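Local coordinates for protein extracellular ligand-binding receptor (Rhodopseudomonas palustris, PDB 3SG0) that binds aromatic acids such as benzoylformate outside the cytoplasm, probably as the solute-binding component of a transport system, at residues Val207-Ile220 with Pro230-Ala242. Numbering follows the deposited sequence. Where two conformers were deposited one is given.
Sequences VLKIIATKPDAVFI and PQKALRERGFKGA
L234 points the two branches of its fork at different partners: CD1 meets CG1 of V218 tip to tip on the strand, 3.8 Å away, while CD2 lies against CG1 of V207 on helix 204-212, and the L234 and I211 side chains slide past each other in opposite directions. With an alanine here, V207, I211 and V218 would probably face a gap where the fork's methyls now meet them. Further along, the I211 side chain crosses that of R237 at about a right angle, its CD1 3.6 Å from R237 CB. With CG anti to the backbone N (chi1 -174°), the F239 ring is carried to V218, whose CG2 sits over one face, offset toward the rim, in a CH-pi contact 4.0 Å from the ring centroid; G241 N lies over the centre of the opposite face. P215 O lies at the ring edge, 3.5 Å from F239 CE1. R235 grips G241 O end-on with NH1 and NH2, and NH1 also donates to F239 O, tying the turn back to its Schellman-capped helix. In this beta-alpha-beta crossover, helix 228-236 thus packs through apolar side chains on strand 217-221 and neighbouring helix 204-212, while V218 N-A242 O (3.0 Å) and a water between D216 O and A242 N join the strands where 242-244 begins.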
loop_
_atom_site.group_PDB
_atom_site.type_symbol
_atom_site.label_atom_id
_atom_site.label_comp_id
_atom_site.label_asym_id
_atom_site.label_seq_id
_atom_site.Cartn_x
_atom_site.Cartn_y
_atom_site.Cartn_z
ATOM N N VAL A 207 -23.391 2.243 10.389
ATOM C CA VAL A 207 -23.606 0.818 10.558
ATOM C C VAL A 207 -25.091 0.490 10.732
ATOM O O VAL A 207 -25.584 -0.490 10.180
ATOM C CB VAL A 207 -22.744 0.274 11.716
ATOM C CG1 VAL A 207 -23.260 -1.068 12.211
ATOM C CG2 VAL A 207 -21.285 0.186 11.275
ATOM N N LEU A 208 -25.812 1.314 11.484
ATOM C CA LEU A 208 -27.255 1.110 11.592
ATOM C C LEU A 208 -27.932 1.192 10.221
ATOM O O LEU A 208 -28.811 0.387 9.906
ATOM C CB LEU A 208 -27.881 2.100 12.577
ATOM C CG LEU A 208 -27.550 1.837 14.046
ATOM C CD1 LEU A 208 -28.050 2.976 14.929
ATOM C CD2 LEU A 208 -28.127 0.506 14.504
ATOM N N LYS A 209 -27.522 2.155 9.401
ATOM C CA LYS A 209 -28.079 2.285 8.056
ATOM C C LYS A 209 -27.790 1.047 7.211
ATOM O O LYS A 209 -28.667 0.544 6.500
ATOM C CB LYS A 209 -27.556 3.542 7.362
ATOM C CG LYS A 209 -28.155 4.825 7.900
ATOM C CD LYS A 209 -27.610 6.047 7.180
ATOM C CE LYS A 209 -28.218 7.324 7.743
ATOM N NZ LYS A 209 -27.719 8.542 7.048
ATOM N N ILE A 210 -26.559 0.556 7.281
ATOM C CA ILE A 210 -26.197 -0.648 6.551
ATOM C C ILE A 210 -27.044 -1.829 7.001
ATOM O O ILE A 210 -27.615 -2.546 6.178
ATOM C CB ILE A 210 -24.702 -0.959 6.719
ATOM C CG1 ILE A 210 -23.876 0.099 5.984
ATOM C CG2 ILE A 210 -24.380 -2.350 6.190
ATOM C CD1 ILE A 210 -22.398 0.090 6.318
ATOM N N ILE A 211 -27.129 -2.033 8.307
ATOM C CA ILE A 211 -27.897 -3.147 8.839
ATOM C C ILE A 211 -29.367 -3.078 8.419
ATOM O O ILE A 211 -29.973 -4.103 8.104
ATOM C CB ILE A 211 -27.732 -3.245 10.365
ATOM C CG1 ILE A 211 -26.339 -3.795 10.684
ATOM C CG2 ILE A 211 -28.820 -4.128 10.975
ATOM C CD1 ILE A 211 -25.951 -3.733 12.147
ATOM N N ALA A 212 -29.922 -1.871 8.365
ATOM C CA ALA A 212 -31.325 -1.699 7.982
ATOM C C ALA A 212 -31.612 -2.125 6.538
ATOM O O ALA A 212 -32.761 -2.434 6.199
ATOM C CB ALA A 212 -31.774 -0.258 8.220
ATOM N N THR A 213 -30.584 -2.149 5.687
ATOM C CA THR A 213 -30.764 -2.613 4.309
ATOM C C THR A 213 -30.772 -4.139 4.201
ATOM O O THR A 213 -30.997 -4.685 3.123
ATOM C CB THR A 213 -29.703 -2.044 3.323
ATOM O OG1 THR A 213 -28.408 -2.605 3.596
ATOM C CG2 THR A 213 -29.644 -0.528 3.393
ATOM N N LYS A 214 -30.526 -4.813 5.323
ATOM C CA LYS A 214 -30.524 -6.274 5.373
ATOM C C LYS A 214 -29.706 -6.895 4.243
ATOM O O LYS A 214 -30.218 -7.673 3.441
ATOM C CB LYS A 214 -31.954 -6.821 5.374
ATOM C CG LYS A 214 -32.742 -6.452 6.623
ATOM C CD LYS A 214 -34.116 -7.104 6.643
ATOM C CE LYS A 214 -34.841 -6.811 7.946
ATOM N NZ LYS A 214 -36.191 -7.435 7.989
ATOM N N PRO A 215 -28.416 -6.554 4.181
ATOM C CA PRO A 215 -27.556 -7.094 3.130
ATOM C C PRO A 215 -27.087 -8.511 3.446
ATOM O O PRO A 215 -27.155 -8.946 4.592
ATOM C CB PRO A 215 -26.360 -6.141 3.157
ATOM C CG PRO A 215 -26.256 -5.756 4.592
ATOM C CD PRO A 215 -27.682 -5.652 5.086
ATOM N N ASP A 216 -26.603 -9.208 2.425
ATOM C CA ASP A 216 -26.012 -10.532 2.589
ATOM C C ASP A 216 -24.583 -10.438 3.127
ATOM O O ASP A 216 -24.121 -11.313 3.862
ATOM C CB ASP A 216 -26.016 -11.272 1.251
ATOM C CG ASP A 216 -27.407 -11.388 0.659
ATOM O OD1 ASP A 216 -28.324 -11.846 1.375
ATOM O OD2 ASP A 216 -27.588 -11.009 -0.516
ATOM N N ALA A 217 -23.892 -9.363 2.762
ATOM C CA ALA A 217 -22.500 -9.167 3.138
ATOM C C ALA A 217 -22.257 -7.678 3.228
ATOM O O ALA A 217 -23.067 -6.884 2.748
ATOM C CB ALA A 217 -21.580 -9.795 2.104
ATOM N N VAL A 218 -21.143 -7.305 3.846
ATOM C CA VAL A 218 -20.745 -5.907 3.900
ATOM C C VAL A 218 -19.285 -5.773 3.486
ATOM O O VAL A 218 -18.434 -6.559 3.916
ATOM C CB VAL A 218 -20.950 -5.303 5.303
ATOM C CG1 VAL A 218 -20.473 -3.855 5.334
ATOM C CG2 VAL A 218 -22.414 -5.375 5.697
ATOM N N PHE A 219 -19.020 -4.783 2.636
ATOM C CA PHE A 219 -17.671 -4.421 2.241
ATOM C C PHE A 219 -17.205 -3.199 3.018
ATOM O O PHE A 219 -17.926 -2.198 3.113
ATOM C CB PHE A 219 -17.619 -4.101 0.749
ATOM C CG PHE A 219 -16.223 -4.032 0.226
ATOM C CD1 PHE A 219 -15.612 -5.177 -0.252
ATOM C CD2 PHE A 219 -15.485 -2.854 0.278
ATOM C CE1 PHE A 219 -14.309 -5.150 -0.701
ATOM C CE2 PHE A 219 -14.170 -2.825 -0.175
ATOM C CZ PHE A 219 -13.591 -3.979 -0.665
ATOM N N ILE A 220 -15.991 -3.281 3.557
ATOM C CA ILE A 220 -15.370 -2.174 4.273
ATOM C C ILE A 220 -14.092 -1.771 3.535
ATOM O O ILE A 220 -13.221 -2.618 3.309
ATOM C CB ILE A 220 -15.016 -2.589 5.720
ATOM C CG1 ILE A 220 -16.282 -3.026 6.468
ATOM C CG2 ILE A 220 -14.287 -1.449 6.442
ATOM C CD1 ILE A 220 -16.009 -3.663 7.815
ATOM N N PRO A 230 -15.427 -0.368 12.163
ATOM C CA PRO A 230 -16.680 -0.746 11.492
ATOM C C PRO A 230 -16.993 -2.239 11.564
ATOM O O PRO A 230 -18.164 -2.607 11.625
ATOM C CB PRO A 230 -16.462 -0.302 10.037
ATOM C CG PRO A 230 -14.966 -0.136 9.904
ATOM C CD PRO A 230 -14.487 0.307 11.250
ATOM N N GLN A 231 -15.971 -3.091 11.550
ATOM C CA GLN A 231 -16.217 -4.525 11.610
ATOM C C GLN A 231 -16.746 -4.933 12.989
ATOM O O GLN A 231 -17.720 -5.679 13.088
ATOM C CB GLN A 231 -14.962 -5.318 11.223
ATOM C CG GLN A 231 -15.192 -6.820 11.246
ATOM C CD GLN A 231 -14.469 -7.563 10.145
ATOM O OE1 GLN A 231 -13.664 -6.999 9.402
ATOM N NE2 GLN A 231 -14.773 -8.849 10.026
ATOM N N LYS A 232 -16.117 -4.438 14.047
ATOM C CA LYS A 232 -16.618 -4.685 15.395
ATOM C C LYS A 232 -18.022 -4.123 15.588
ATOM O O LYS A 232 -18.865 -4.754 16.224
ATOM C CB LYS A 232 -15.673 -4.106 16.450
ATOM C CG LYS A 232 -14.397 -4.901 16.645
ATOM C CD LYS A 232 -13.594 -4.386 17.836
ATOM C CE LYS A 232 -13.970 -5.100 19.121
ATOM N NZ LYS A 232 -13.493 -6.514 19.120
ATOM N N ALA A 233 -18.279 -2.935 15.056
ATOM C CA ALA A 233 -19.593 -2.322 15.221
ATOM C C ALA A 233 -20.674 -3.148 14.535
ATOM O O ALA A 233 -21.756 -3.352 15.090
ATOM C CB ALA A 233 -19.583 -0.892 14.696
ATOM N N LEU A 234 -20.383 -3.645 13.339
ATOM C CA LEU A 234 -21.325 -4.514 12.648
ATOM C C LEU A 234 -21.614 -5.767 13.470
ATOM O O LEU A 234 -22.776 -6.148 13.651
ATOM C CB LEU A 234 -20.786 -4.892 11.269
ATOM C CG LEU A 234 -20.925 -3.808 10.199
ATOM C CD1 LEU A 234 -19.937 -4.026 9.075
ATOM C CD2 LEU A 234 -22.356 -3.770 9.668
ATOM N N ARG A 235 -20.565 -6.411 13.974
ATOM C CA ARG A 235 -20.750 -7.642 14.734
ATOM C C ARG A 235 -21.505 -7.384 16.035
ATOM O O ARG A 235 -22.393 -8.157 16.410
ATOM C CB ARG A 235 -19.413 -8.336 15.014
ATOM C CG ARG A 235 -18.703 -8.865 13.771
ATOM C CD ARG A 235 -19.511 -9.957 13.081
ATOM N NE ARG A 235 -18.753 -10.582 11.999
ATOM C CZ ARG A 235 -19.268 -10.918 10.820
ATOM N NH1 ARG A 235 -20.550 -10.697 10.565
ATOM N NH2 ARG A 235 -18.496 -11.477 9.892
ATOM N N GLU A 236 -21.165 -6.298 16.717
ATOM C CA GLU A 236 -21.803 -5.977 17.987
ATOM C C GLU A 236 -23.287 -5.672 17.805
ATOM O O GLU A 236 -24.094 -5.906 18.710
ATOM C CB GLU A 236 -21.068 -4.819 18.669
ATOM C CG GLU A 236 -19.693 -5.220 19.193
ATOM C CD GLU A 236 -18.831 -4.037 19.581
ATOM O OE1 GLU A 236 -19.312 -2.887 19.486
ATOM O OE2 GLU A 236 -17.666 -4.260 19.975
ATOM N N ARG A 237 -23.649 -5.163 16.632
ATOM C CA ARG A 237 -25.041 -4.815 16.348
ATOM C C ARG A 237 -25.807 -5.919 15.627
ATOM O O ARG A 237 -26.911 -5.696 15.122
ATOM C CB ARG A 237 -25.131 -3.482 15.600
ATOM C CG ARG A 237 -24.506 -2.341 16.388
ATOM C CD ARG A 237 -25.228 -1.021 16.208
ATOM N NE ARG A 237 -24.813 -0.061 17.229
ATOM C CZ ARG A 237 -25.577 0.340 18.243
ATOM N NH1 ARG A 237 -25.107 1.212 19.124
ATOM N NH2 ARG A 237 -26.814 -0.118 18.372
ATOM N N GLY A 238 -25.219 -7.112 15.589
ATOM C CA GLY A 238 -25.950 -8.304 15.200
ATOM C C GLY A 238 -25.753 -8.797 13.784
ATOM O O GLY A 238 -26.356 -9.793 13.390
ATOM N N PHE A 239 -24.916 -8.123 13.005
ATOM C CA PHE A 239 -24.700 -8.583 11.646
ATOM C C PHE A 239 -23.881 -9.866 11.642
ATOM O O PHE A 239 -22.782 -9.912 12.195
ATOM C CB PHE A 239 -24.024 -7.519 10.786
ATOM C CG PHE A 239 -23.923 -7.915 9.349
ATOM C CD1 PHE A 239 -25.066 -7.993 8.569
ATOM C CD2 PHE A 239 -22.704 -8.247 8.780
ATOM C CE1 PHE A 239 -25.001 -8.378 7.253
ATOM C CE2 PHE A 239 -22.632 -8.632 7.457
ATOM C CZ PHE A 239 -23.785 -8.698 6.692
ATOM N N LYS A 240 -24.426 -10.907 11.020
ATOM C CA LYS A 240 -23.791 -12.219 11.041
ATOM C C LYS A 240 -23.231 -12.637 9.683
ATOM O O LYS A 240 -22.553 -13.658 9.578
ATOM C CB LYS A 240 -24.774 -13.275 11.556
ATOM C CG LYS A 240 -25.289 -12.997 12.962
ATOM C CD LYS A 240 -24.910 -14.114 13.922
ATOM C CE LYS A 240 -25.469 -13.866 15.317
ATOM N NZ LYS A 240 -24.900 -12.638 15.940
ATOM N N GLY A 241 -23.508 -11.852 8.645
ATOM C CA GLY A 241 -23.070 -12.196 7.304
ATOM C C GLY A 241 -21.585 -11.994 7.056
ATOM O O GLY A 241 -20.835 -11.580 7.939
ATOM N N ALA A 242 -21.157 -12.294 5.839
ATOM C CA ALA A 242 -19.756 -12.149 5.468
ATOM C C ALA A 242 -19.331 -10.687 5.466
ATOM O O ALA A 242 -20.081 -9.811 5.029
ATOM C CB ALA A 242 -19.511 -12.762 4.105
HETATM O O HOH W 1 -22.910 -14.014 4.330
#